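Side-chain contacts in ribokinase RBSK (Mycobacterium tuberculosis, PDB 3GO6), which probably phosphorylates D-ribose at O-5, using ATP and magnesium, to give D-ribose 5-phosphate for nucleotide, histidine and tryptophan synthesis or the pentose phosphate pathway: residues Val22-Ser27 and Asn61-Ala66; Gly56-Asn61 and Asn175-Gly180; Ile192-Ile197 and Pro259-Ser264; Gly226-Phe231 and Ala266-Ala271. All blocks are in the same frame, centred on the assembly; numbering follows the deposited sequence.

How the interactions relate
The four contacts fall into two touching pairs on the ribokinase fold, a mixed eight-stranded sheet flanked by helices. Interactions 1 and 2 have centres about 10 Å apart, share N61 and helix 58-68, and both reach the bound ribose. Interactions 3 and 4, also about 10 Å apart between centres, meet where R268 reaches the loop 259-264. Within each pair the segments alternate along the chain, and the first pair closes before the second opens. Interactions 1, 3 and 4 involve strands 21-25, 195-199 and 229-233 of the one large sheet. Interactions 2 and 3 are joined where A176 meets I197. One pair thus contributes to the sugar site, while the other ties the sheet and its edge hairpin to the loop 259-264 and to helix 265-282.

Interaction 1 (Val22-Ser27 and Asn61-Ala66); sequences VCVVGS and NQAVAA. With RIB (alpha-D-ribofuranose), chain C.
V24 faces A63 with their CA atoms 5.9 Å apart, as strand 22-25 and helix 61-66 run nearly antiparallel (166°) with axes 8.6 Å apart at closest approach. One valine branch does most of the touching: V24 CG2 rests 3.7 Å from A63 CA. The same methyl lies 3.8 Å from A63 CB, so it sits against the helix backbone as well as the alanine methyl. With CG1 anti to the backbone N (chi1 -180°), V24 leaves CG2 beside that nitrogen and directed at the helix. Nearer the start of the strand, V22 CG1 meets A66 CB more loosely, at 4.3 Å. Small alanines thus let helix 58-68 lie close to the central sheet, where A63 and A66 also touch V73 of strand 72-76.

The polar side chains of the helix look to the active site. N61 ND2 donates to ribose O3 over 2.9 Å, and D248 OD2 is a second partner of the same nitrogen. Next to it, the Q62 amide is held between Q150 and D248, the predicted proton acceptor. The chemistry is therefore divided: purely apolar contact seats the helix on the strand, while N61 and Q62 carry it into the sugar site and probably help position D248.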
loop_
_atom_site.group_PDB
_atom_site.type_symbol
_atom_site.label_atom_id
_atom_site.label_comp_id
_atom_site.label_asym_id
_atom_site.label_seq_id
_atom_site.Cartn_x
_atom_site.Cartn_y
_atom_site.Cartn_z
ATOM N N VAL A 22 4.599 -24.410 -20.805
ATOM C CA VAL A 22 5.411 -23.445 -20.073
ATOM C C VAL A 22 5.282 -23.722 -18.587
ATOM O O VAL A 22 4.165 -23.810 -18.074
ATOM C CB VAL A 22 4.983 -22.000 -20.410
ATOM C CG1 VAL A 22 5.682 -21.005 -19.499
ATOM C CG2 VAL A 22 5.277 -21.707 -21.905
ATOM N N CYS A 23 6.422 -23.886 -17.909
ATOM C CA CYS A 23 6.437 -23.931 -16.447
ATOM C C CYS A 23 7.001 -22.627 -15.863
ATOM O O CYS A 23 8.145 -22.241 -16.162
ATOM C CB CYS A 23 7.249 -25.124 -15.943
ATOM S SG CYS A 23 7.451 -25.067 -14.151
ATOM N N VAL A 24 6.192 -21.930 -15.066
ATOM C CA VAL A 24 6.646 -20.695 -14.438
ATOM C C VAL A 24 6.981 -20.996 -12.982
ATOM O O VAL A 24 6.135 -21.484 -12.236
ATOM C CB VAL A 24 5.579 -19.580 -14.522
ATOM C CG1 VAL A 24 6.074 -18.288 -13.863
ATOM C CG2 VAL A 24 5.173 -19.344 -15.976
ATOM N N VAL A 25 8.209 -20.711 -12.579
ATOM C CA VAL A 25 8.597 -20.873 -11.179
ATOM C C VAL A 25 8.890 -19.459 -10.680
ATOM O O VAL A 25 9.828 -18.804 -11.147
ATOM C CB VAL A 25 9.840 -21.811 -11.016
ATOM C CG1 VAL A 25 10.357 -21.814 -9.560
ATOM C CG2 VAL A 25 9.507 -23.248 -11.442
ATOM N N GLY A 26 8.065 -18.963 -9.766
ATOM C CA GLY A 26 8.162 -17.548 -9.407
ATOM C C GLY A 26 7.168 -17.107 -8.369
ATOM O O GLY A 26 6.635 -17.936 -7.606
ATOM N N SER A 27 6.920 -15.800 -8.336
ATOM C CA SER A 27 6.235 -15.185 -7.219
ATOM C C SER A 27 4.779 -14.852 -7.497
ATOM O O SER A 27 4.366 -14.652 -8.645
ATOM C CB SER A 27 6.960 -13.897 -6.842
ATOM O OG SER A 27 7.073 -13.114 -8.009
ATOM N N ASN A 61 1.732 -13.210 -12.955
ATOM C CA ASN A 61 1.444 -12.378 -14.136
ATOM C C ASN A 61 2.010 -13.001 -15.407
ATOM O O ASN A 61 1.362 -12.981 -16.464
ATOM C CB ASN A 61 2.057 -10.971 -14.006
ATOM C CG ASN A 61 1.445 -10.149 -12.902
ATOM O OD1 ASN A 61 0.384 -10.479 -12.380
ATOM N ND2 ASN A 61 2.111 -9.044 -12.552
ATOM N N GLN A 62 3.233 -13.533 -15.312
ATOM C CA GLN A 62 3.871 -14.152 -16.480
ATOM C C GLN A 62 3.174 -15.454 -16.882
ATOM O O GLN A 62 3.007 -15.727 -18.072
ATOM C CB GLN A 62 5.371 -14.349 -16.250
ATOM C CG GLN A 62 6.070 -12.985 -16.194
ATOM C CD GLN A 62 7.524 -13.035 -15.852
ATOM O OE1 GLN A 62 8.149 -14.079 -15.894
ATOM N NE2 GLN A 62 8.082 -11.871 -15.499
ATOM N N ALA A 63 2.730 -16.226 -15.891
ATOM C CA ALA A 63 1.970 -17.452 -16.148
ATOM C C ALA A 63 0.639 -17.131 -16.837
ATOM O O ALA A 63 0.260 -17.799 -17.816
ATOM C CB ALA A 63 1.748 -18.224 -14.813
ATOM N N VAL A 64 -0.067 -16.118 -16.343
ATOM C CA VAL A 64 -1.346 -15.686 -16.919
ATOM C C VAL A 64 -1.188 -15.206 -18.376
ATOM O O VAL A 64 -1.967 -15.581 -19.263
ATOM C CB VAL A 64 -2.030 -14.610 -16.052
ATOM C CG1 VAL A 64 -3.184 -13.962 -16.803
ATOM C CG2 VAL A 64 -2.544 -15.234 -14.712
ATOM N N ALA A 65 -0.156 -14.410 -18.625
ATOM C CA ALA A 65 0.128 -13.945 -19.989
ATOM C C ALA A 65 0.472 -15.097 -20.942
ATOM O O ALA A 65 -0.016 -15.139 -22.089
ATOM C CB ALA A 65 1.246 -12.891 -19.980
ATOM N N ALA A 66 1.314 -16.025 -20.493
ATOM C CA ALA A 66 1.627 -17.210 -21.300
ATOM C C ALA A 66 0.372 -18.043 -21.625
ATOM O O ALA A 66 0.221 -18.529 -22.751
ATOM C CB ALA A 66 2.685 -18.070 -20.610
HETATM O O5 RIB C . 5.756 -6.613 -12.771
HETATM C C5 RIB C . 4.708 -6.169 -11.880
HETATM C C4 RIB C . 4.613 -7.147 -10.695
HETATM O O4 RIB C . 5.788 -6.975 -9.876
HETATM C C3 RIB C . 3.449 -6.858 -9.763
HETATM O O3 RIB C . 2.278 -7.681 -9.999
HETATM C C2 RIB C . 4.031 -7.038 -8.373
HETATM O O2 RIB C . 3.363 -8.074 -7.644
HETATM C C1 RIB C . 5.518 -7.318 -8.527
HETATM O O1 RIB C . 5.826 -8.708 -8.354
#

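Interaction 2 (Gly56-Asn61 and Asn175-Gly180); sequences GGKGAN and NASPAG. With RIB (alpha-D-ribofuranose), chain C.
K58 extends from the start of helix 58-68 to S177, linking the glycine-rich GGKGAN segment of the PfkB family to the loop that follows strand 171-175. The tight part of this buried contact is the far end of the lysine chain. Its CE lies 3.2 Å from S177 OG and also touches S177 CB, while CD passes 3.9 Å from S177 O. The lysine crosses the side chain of N175 at about a right angle. Extended as far as CE, the chain bends at its last torsion (chi4 -42°), which turns NZ from the loop toward the sugar. There NZ makes a weak bond to ribose O5 at 3.4 Å; its stronger partner is T45 OG1 of the second subunit. S177 OG is engaged by E202.

Contact loosens at P178, which follows a cis peptide bond: its N stays 4.4 Å from K58 CE, and its ring packs on L47 of the second subunit. Beyond it the loop leaves the lysine and becomes exposed at G180. The pocket is thus bordered by both subunits of the dimer. Backbone groups at the helix start hold other hydroxyls of the sugar: K58 N donates to ribose O1 over 3.1 Å, and N-cap residue G57 gives its N-H to ribose O3 at 2.9 Å, with an N-H...O angle of 161°.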
loop_
_atom_site.group_PDB
_atom_site.type_symbol
_atom_site.label_atom_id
_atom_site.label_comp_id
_atom_site.label_asym_id
_atom_site.label_seq_id
_atom_site.Cartn_x
_atom_site.Cartn_y
_atom_site.Cartn_z
ATOM N N GLY A 56 -1.589 -10.388 -8.243
ATOM C CA GLY A 56 -0.499 -10.247 -9.219
ATOM C C GLY A 56 0.730 -11.004 -8.780
ATOM O O GLY A 56 0.627 -12.136 -8.298
ATOM N N GLY A 57 1.892 -10.365 -8.894
ATOM C CA GLY A 57 3.172 -11.039 -8.704
ATOM C C GLY A 57 3.782 -11.348 -10.060
ATOM O O GLY A 57 3.094 -11.846 -10.953
ATOM N N LYS A 58 5.077 -11.075 -10.229
ATOM C CA LYS A 58 5.748 -11.359 -11.512
ATOM C C LYS A 58 5.486 -12.770 -12.043
ATOM O O LYS A 58 5.236 -12.956 -13.234
ATOM C CB LYS A 58 7.269 -11.173 -11.402
ATOM C CG LYS A 58 7.705 -9.733 -11.345
ATOM C CD LYS A 58 9.247 -9.650 -11.361
ATOM C CE LYS A 58 9.705 -8.259 -10.961
ATOM N NZ LYS A 58 8.867 -7.145 -11.583
ATOM N N GLY A 59 5.561 -13.774 -11.184
ATOM C CA GLY A 59 5.424 -15.153 -11.662
ATOM C C GLY A 59 3.988 -15.424 -12.097
ATOM O O GLY A 59 3.738 -15.966 -13.184
ATOM N N ALA A 60 3.043 -15.055 -11.239
ATOM C CA ALA A 60 1.624 -15.215 -11.555
ATOM C C ALA A 60 1.284 -14.459 -12.848
ATOM O O ALA A 60 0.614 -15.005 -13.725
ATOM C CB ALA A 60 0.783 -14.689 -10.396
ATOM N N ASN A 61 1.732 -13.210 -12.955
ATOM C CA ASN A 61 1.444 -12.378 -14.136
ATOM C C ASN A 61 2.010 -13.001 -15.407
ATOM O O ASN A 61 1.362 -12.981 -16.464
ATOM C CB ASN A 61 2.057 -10.971 -14.006
ATOM C CG ASN A 61 1.445 -10.149 -12.902
ATOM O OD1 ASN A 61 0.384 -10.479 -12.380
ATOM N ND2 ASN A 61 2.111 -9.044 -12.552
ATOM N N ASN A 175 13.682 -13.958 -16.257
ATOM C CA ASN A 175 13.443 -12.522 -16.165
ATOM C C ASN A 175 14.305 -12.022 -15.031
ATOM O O ASN A 175 14.013 -12.287 -13.855
ATOM C CB ASN A 175 11.952 -12.243 -15.930
ATOM C CG ASN A 175 11.649 -10.774 -15.796
ATOM O OD1 ASN A 175 12.358 -9.907 -16.355
ATOM N ND2 ASN A 175 10.605 -10.471 -15.054
ATOM N N ALA A 176 15.394 -11.323 -15.373
ATOM C CA ALA A 176 16.382 -10.887 -14.374
ATOM C C ALA A 176 15.900 -9.672 -13.581
ATOM O O ALA A 176 16.497 -8.599 -13.643
ATOM C CB ALA A 176 17.744 -10.581 -15.064
ATOM N N SER A 177 14.821 -9.857 -12.818
ATOM C CA SER A 177 14.185 -8.777 -12.086
ATOM C C SER A 177 13.635 -9.375 -10.780
ATOM O O SER A 177 13.030 -10.446 -10.816
ATOM C CB SER A 177 13.052 -8.195 -12.943
ATOM O OG SER A 177 12.406 -7.096 -12.328
ATOM N N PRO A 178 13.871 -8.717 -9.627
ATOM C CA PRO A 178 14.614 -7.467 -9.453
ATOM C C PRO A 178 16.111 -7.701 -9.570
ATOM O O PRO A 178 16.560 -8.846 -9.463
ATOM C CB PRO A 178 14.307 -7.054 -8.019
ATOM C CG PRO A 178 13.356 -8.077 -7.474
ATOM C CD PRO A 178 13.374 -9.250 -8.346
ATOM N N ALA A 179 16.853 -6.615 -9.786
ATOM C CA ALA A 179 18.321 -6.619 -9.768
ATOM C C ALA A 179 18.857 -6.730 -8.331
ATOM O O ALA A 179 18.091 -6.644 -7.369
ATOM C CB ALA A 179 18.839 -5.336 -10.434
ATOM N N GLY A 180 20.167 -6.933 -8.181
ATOM C CA GLY A 180 20.806 -6.919 -6.861
ATOM C C GLY A 180 20.597 -8.130 -5.973
ATOM O O GLY A 180 20.843 -8.071 -4.770
HETATM O O5 RIB C . 5.756 -6.613 -12.771
HETATM C C5 RIB C . 4.708 -6.169 -11.880
HETATM C C4 RIB C . 4.613 -7.147 -10.695
HETATM O O4 RIB C . 5.788 -6.975 -9.876
HETATM C C3 RIB C . 3.449 -6.858 -9.763
HETATM O O3 RIB C . 2.278 -7.681 -9.999
HETATM C C2 RIB C . 4.031 -7.038 -8.373
HETATM O O2 RIB C . 3.363 -8.074 -7.644
HETATM C C1 RIB C . 5.518 -7.318 -8.527
HETATM O O1 RIB C . 5.826 -8.708 -8.354
#

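Interaction 3 (Ile192-Ile197 and Pro259-Ser264); sequences IADVVI and PRNPGS
The carboxylate of D194 and the side-chain amide of N261 approach from opposite directions with their planes turned 71° apart, so the two flat groups do not stack. N261 ND2 stands well above the carboxylate plane and donates to D194 OD2 in a weak hydrogen bond of 3.4 Å. The bond is fairly straight at the hydrogen (157°), but its length and the position of the donor far above the carboxylate plane both leave it weak. The two groups are the whole of the contact, which joins the start of strand 195-199, in the large sheet of the ribokinase fold, to the loop between helices 246-257 and 265-282.

In both residues CG stands beside the backbone N and anti to the carbonyl carbon (chi1 near -67° in both), which carries the D194 carboxylate toward the loop and the amide toward the strand. The contact lies at the protein surface, away from the sugar and metal sites, and the buried area is small. Both residues also touch V171 on the neighbouring strand 171-175, which therefore borders the polar pair.

D194 OD2 has a stronger partner than the asparagine, the backbone N of V172, and the carboxylate is thus tied primarily to its own sheet. The loop has its own fixed points: the peptide bond before P262 is cis, and S264 serves as the N-cap of helix 265-282. On the oxygen side of the amide, N261 OD1 remains 4.0 Å from D194 OD2, while ND2 makes the bond.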
loop_
_atom_site.group_PDB
_atom_site.type_symbol
_atom_site.label_atom_id
_atom_site.label_comp_id
_atom_site.label_asym_id
_atom_site.label_seq_id
_atom_site.Cartn_x
_atom_site.Cartn_y
_atom_site.Cartn_z
ATOM N N ILE A 192 24.176 -20.735 -17.075
ATOM C CA ILE A 192 23.349 -21.716 -17.783
ATOM C C ILE A 192 22.069 -21.188 -18.467
ATOM O O ILE A 192 21.425 -21.930 -19.209
ATOM C CB ILE A 192 22.991 -22.946 -16.872
ATOM C CG1 ILE A 192 22.152 -22.523 -15.659
ATOM C CG2 ILE A 192 24.268 -23.673 -16.410
ATOM C CD1 ILE A 192 21.530 -23.699 -14.898
ATOM N N ALA A 193 21.686 -19.936 -18.223
ATOM C CA ALA A 193 20.454 -19.390 -18.843
ATOM C C ALA A 193 20.553 -19.374 -20.367
ATOM O O ALA A 193 21.560 -18.927 -20.913
ATOM C CB ALA A 193 20.155 -17.963 -18.318
ATOM N N ASP A 194 19.505 -19.844 -21.036
ATOM C CA ASP A 194 19.378 -19.767 -22.480
ATOM C C ASP A 194 18.966 -18.349 -22.910
ATOM O O ASP A 194 19.528 -17.788 -23.863
ATOM C CB ASP A 194 18.358 -20.797 -23.000
ATOM C CG ASP A 194 18.812 -22.253 -22.783
ATOM O OD1 ASP A 194 19.994 -22.558 -23.067
ATOM O OD2 ASP A 194 17.989 -23.093 -22.314
ATOM N N VAL A 195 17.971 -17.792 -22.214
ATOM C CA VAL A 195 17.362 -16.499 -22.555
ATOM C C VAL A 195 17.261 -15.714 -21.267
ATOM O O VAL A 195 16.854 -16.272 -20.240
ATOM C CB VAL A 195 15.905 -16.676 -23.119
ATOM C CG1 VAL A 195 15.289 -15.334 -23.576
ATOM C CG2 VAL A 195 15.875 -17.679 -24.241
ATOM N N VAL A 196 17.651 -14.436 -21.312
ATOM C CA VAL A 196 17.458 -13.532 -20.197
ATOM C C VAL A 196 16.685 -12.332 -20.706
ATOM O O VAL A 196 17.023 -11.770 -21.761
ATOM C CB VAL A 196 18.779 -13.079 -19.530
ATOM C CG1 VAL A 196 18.495 -12.083 -18.418
ATOM C CG2 VAL A 196 19.496 -14.283 -18.945
ATOM N N ILE A 197 15.635 -11.971 -19.961
ATOM C CA ILE A 197 14.788 -10.814 -20.276
ATOM C C ILE A 197 15.016 -9.828 -19.180
ATOM O O ILE A 197 14.913 -10.168 -17.993
ATOM C CB ILE A 197 13.284 -11.197 -20.312
ATOM C CG1 ILE A 197 13.049 -12.340 -21.309
ATOM C CG2 ILE A 197 12.386 -9.964 -20.624
ATOM C CD1 ILE A 197 11.715 -13.105 -21.079
ATOM N N PRO A 259 10.947 -21.140 -29.434
ATOM C CA PRO A 259 11.101 -22.528 -29.938
ATOM C C PRO A 259 11.918 -23.429 -28.993
ATOM O O PRO A 259 12.645 -22.925 -28.159
ATOM C CB PRO A 259 11.896 -22.327 -31.231
ATOM C CG PRO A 259 12.715 -21.097 -30.960
ATOM C CD PRO A 259 11.763 -20.186 -30.212
ATOM N N ARG A 260 11.823 -24.750 -29.157
ATOM C CA ARG A 260 12.702 -25.708 -28.445
ATOM C C ARG A 260 14.163 -25.573 -28.896
ATOM O O ARG A 260 14.421 -25.212 -30.051
ATOM C CB ARG A 260 12.202 -27.140 -28.635
ATOM C CG ARG A 260 10.695 -27.317 -28.287
ATOM C CD ARG A 260 10.259 -28.787 -28.273
ATOM N NE ARG A 260 8.812 -28.934 -28.472
ATOM C CZ ARG A 260 8.107 -30.021 -28.151
ATOM N NH1 ARG A 260 8.699 -31.079 -27.591
ATOM N NH2 ARG A 260 6.795 -30.050 -28.379
ATOM N N ASN A 261 15.107 -25.826 -27.981
ATOM C CA ASN A 261 16.545 -25.695 -28.274
ATOM C C ASN A 261 16.960 -26.634 -29.440
ATOM O O ASN A 261 16.354 -27.696 -29.605
ATOM C CB ASN A 261 17.386 -26.015 -27.028
ATOM C CG ASN A 261 17.237 -24.978 -25.894
ATOM O OD1 ASN A 261 17.112 -23.763 -26.125
ATOM N ND2 ASN A 261 17.309 -25.469 -24.645
ATOM N N PRO A 262 17.954 -26.236 -30.275
ATOM C CA PRO A 262 18.741 -24.994 -30.272
ATOM C C PRO A 262 17.953 -23.839 -30.873
ATOM O O PRO A 262 18.297 -22.679 -30.639
ATOM C CB PRO A 262 19.948 -25.320 -31.174
ATOM C CG PRO A 262 19.805 -26.774 -31.571
ATOM C CD PRO A 262 18.353 -27.112 -31.396
ATOM N N GLY A 263 16.910 -24.173 -31.637
ATOM C CA GLY A 263 16.017 -23.194 -32.248
ATOM C C GLY A 263 16.579 -22.482 -33.475
ATOM O O GLY A 263 17.814 -22.389 -33.670
ATOM N N SER A 264 15.660 -21.969 -34.295
ATOM C CA SER A 264 16.016 -21.195 -35.477
ATOM C C SER A 264 15.853 -19.697 -35.225
ATOM O O SER A 264 15.017 -19.281 -34.391
ATOM C CB SER A 264 15.157 -21.617 -36.666
ATOM O OG SER A 264 13.849 -21.079 -36.565
#

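Interaction 4 (Gly226-Phe231 and Ala266-Ala271); sequences GADGVF and AERLRA
D228 and R268 form a two-pronged salt bridge between a beta-hairpin turn and helix 265-282. R268 grips side-on, giving one nitrogen to each carboxylate oxygen. The bond from NE to D228 OD2 is the shorter at 2.7 Å and almost straight (173°), with OD2 in the guanidinium plane. From NH2 to D228 OD1 the distance is 2.9 Å and the bond more bent; OD1 accepts with its syn lone pair but is tilted out of the guanidinium plane. The two planes are 37° apart, so the pair is twisted. A bend at chi3 (-78°) brings the guanidinium to the turn, a type I turn from G226 to G229 that places D228 next to the helix.

The apolar contact is a single touch, F231 CE1 against L269 CD1 at 3.9 Å, with the methyl placed obliquely to the ring. F231 also stacks on Y224 of the adjoining strand and touches L272 one turn further along the helix.

Weak bonds from the guanidinium to carbonyls of P262 and G263 add the preceding loop. The buried R268 is thus met by a carboxylate and, weakly, by two carbonyl oxygens, which probably favour its positive charge and bind hairpin, loop and helix through one side chain.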
loop_
_atom_site.group_PDB
_atom_site.type_symbol
_atom_site.label_atom_id
_atom_site.label_comp_id
_atom_site.label_asym_id
_atom_site.label_seq_id
_atom_site.Cartn_x
_atom_site.Cartn_y
_atom_site.Cartn_z
ATOM N N GLY A 226 23.020 -11.643 -28.899
ATOM C CA GLY A 226 23.390 -13.037 -28.672
ATOM C C GLY A 226 23.789 -13.776 -29.924
ATOM O O GLY A 226 24.274 -13.164 -30.890
ATOM N N ALA A 227 23.552 -15.089 -29.915
ATOM C CA ALA A 227 23.948 -15.969 -31.009
ATOM C C ALA A 227 23.422 -15.535 -32.376
ATOM O O ALA A 227 24.033 -15.865 -33.397
ATOM C CB ALA A 227 23.527 -17.410 -30.717
ATOM N N ASP A 228 22.288 -14.828 -32.401
ATOM C CA ASP A 228 21.695 -14.353 -33.655
ATOM C C ASP A 228 22.239 -12.988 -34.079
ATOM O O ASP A 228 21.788 -12.414 -35.065
ATOM C CB ASP A 228 20.165 -14.291 -33.557
ATOM C CG ASP A 228 19.515 -15.664 -33.473
ATOM O OD1 ASP A 228 20.191 -16.681 -33.763
ATOM O OD2 ASP A 228 18.313 -15.730 -33.115
ATOM N N GLY A 229 23.199 -12.471 -33.325
ATOM C CA GLY A 229 23.757 -11.150 -33.581
ATOM C C GLY A 229 23.208 -10.072 -32.663
ATOM O O GLY A 229 22.979 -10.314 -31.475
ATOM N N VAL A 230 23.009 -8.885 -33.232
ATOM C CA VAL A 230 22.604 -7.690 -32.497
ATOM C C VAL A 230 21.584 -6.954 -33.355
ATOM O O VAL A 230 21.879 -6.575 -34.488
ATOM C CB VAL A 230 23.827 -6.765 -32.193
ATOM C CG1 VAL A 230 23.389 -5.413 -31.619
ATOM C CG2 VAL A 230 24.807 -7.445 -31.244
ATOM N N PHE A 231 20.368 -6.791 -32.833
ATOM C CA PHE A 231 19.304 -6.088 -33.549
ATOM C C PHE A 231 18.224 -5.581 -32.596
ATOM O O PHE A 231 18.214 -5.918 -31.398
ATOM C CB PHE A 231 18.685 -6.938 -34.676
ATOM C CG PHE A 231 18.116 -8.271 -34.227
ATOM C CD1 PHE A 231 16.791 -8.372 -33.782
ATOM C CD2 PHE A 231 18.889 -9.433 -34.293
ATOM C CE1 PHE A 231 16.259 -9.600 -33.375
ATOM C CE2 PHE A 231 18.364 -10.677 -33.890
ATOM C CZ PHE A 231 17.048 -10.760 -33.430
ATOM N N ALA A 266 14.431 -17.501 -37.086
ATOM C CA ALA A 266 13.130 -17.005 -37.547
ATOM C C ALA A 266 12.059 -17.205 -36.485
ATOM O O ALA A 266 11.174 -16.365 -36.317
ATOM C CB ALA A 266 12.712 -17.703 -38.815
ATOM N N GLU A 267 12.130 -18.345 -35.807
ATOM C CA GLU A 267 11.219 -18.653 -34.712
ATOM C C GLU A 267 11.471 -17.724 -33.527
ATOM O O GLU A 267 10.526 -17.274 -32.890
ATOM C CB GLU A 267 11.390 -20.103 -34.272
ATOM C CG GLU A 267 10.885 -21.143 -35.262
ATOM C CD GLU A 267 11.434 -22.530 -34.938
ATOM O OE1 GLU A 267 12.672 -22.671 -34.793
ATOM O OE2 GLU A 267 10.629 -23.469 -34.796
ATOM N N ARG A 268 12.741 -17.448 -33.234
ATOM C CA ARG A 268 13.094 -16.493 -32.183
ATOM C C ARG A 268 12.617 -15.074 -32.508
ATOM O O ARG A 268 12.048 -14.388 -31.642
ATOM C CB ARG A 268 14.594 -16.520 -31.883
ATOM C CG ARG A 268 15.049 -17.829 -31.192
ATOM C CD ARG A 268 16.506 -17.729 -30.765
ATOM N NE ARG A 268 17.434 -17.911 -31.887
ATOM C CZ ARG A 268 17.929 -19.095 -32.261
ATOM N NH1 ARG A 268 17.602 -20.200 -31.593
ATOM N NH2 ARG A 268 18.761 -19.175 -33.294
ATOM N N LEU A 269 12.838 -14.633 -33.752
ATOM C CA LEU A 269 12.353 -13.319 -34.172
ATOM C C LEU A 269 10.820 -13.210 -34.078
ATOM O O LEU A 269 10.299 -12.181 -33.670
ATOM C CB LEU A 269 12.855 -12.960 -35.586
ATOM C CG LEU A 269 12.407 -11.613 -36.170
ATOM C CD1 LEU A 269 12.941 -10.445 -35.338
ATOM C CD2 LEU A 269 12.839 -11.492 -37.642
ATOM N N ARG A 270 10.108 -14.269 -34.456
ATOM C CA ARG A 270 8.646 -14.271 -34.363
ATOM C C ARG A 270 8.189 -14.158 -32.887
ATOM O O ARG A 270 7.247 -13.436 -32.583
ATOM C CB ARG A 270 8.075 -15.531 -35.004
ATOM C CG ARG A 270 6.562 -15.626 -34.962
ATOM C CD ARG A 270 6.085 -17.068 -35.193
ATOM N NE ARG A 270 4.661 -17.216 -34.868
ATOM C CZ ARG A 270 4.185 -17.633 -33.689
ATOM N NH1 ARG A 270 5.006 -17.958 -32.697
ATOM N NH2 ARG A 270 2.876 -17.708 -33.495
ATOM N N ALA A 271 8.877 -14.861 -31.987
ATOM C CA ALA A 271 8.568 -14.777 -30.549
ATOM C C ALA A 271 8.769 -13.346 -30.059
ATOM O O ALA A 271 7.930 -12.797 -29.334
ATOM C CB ALA A 271 9.459 -15.756 -29.761
#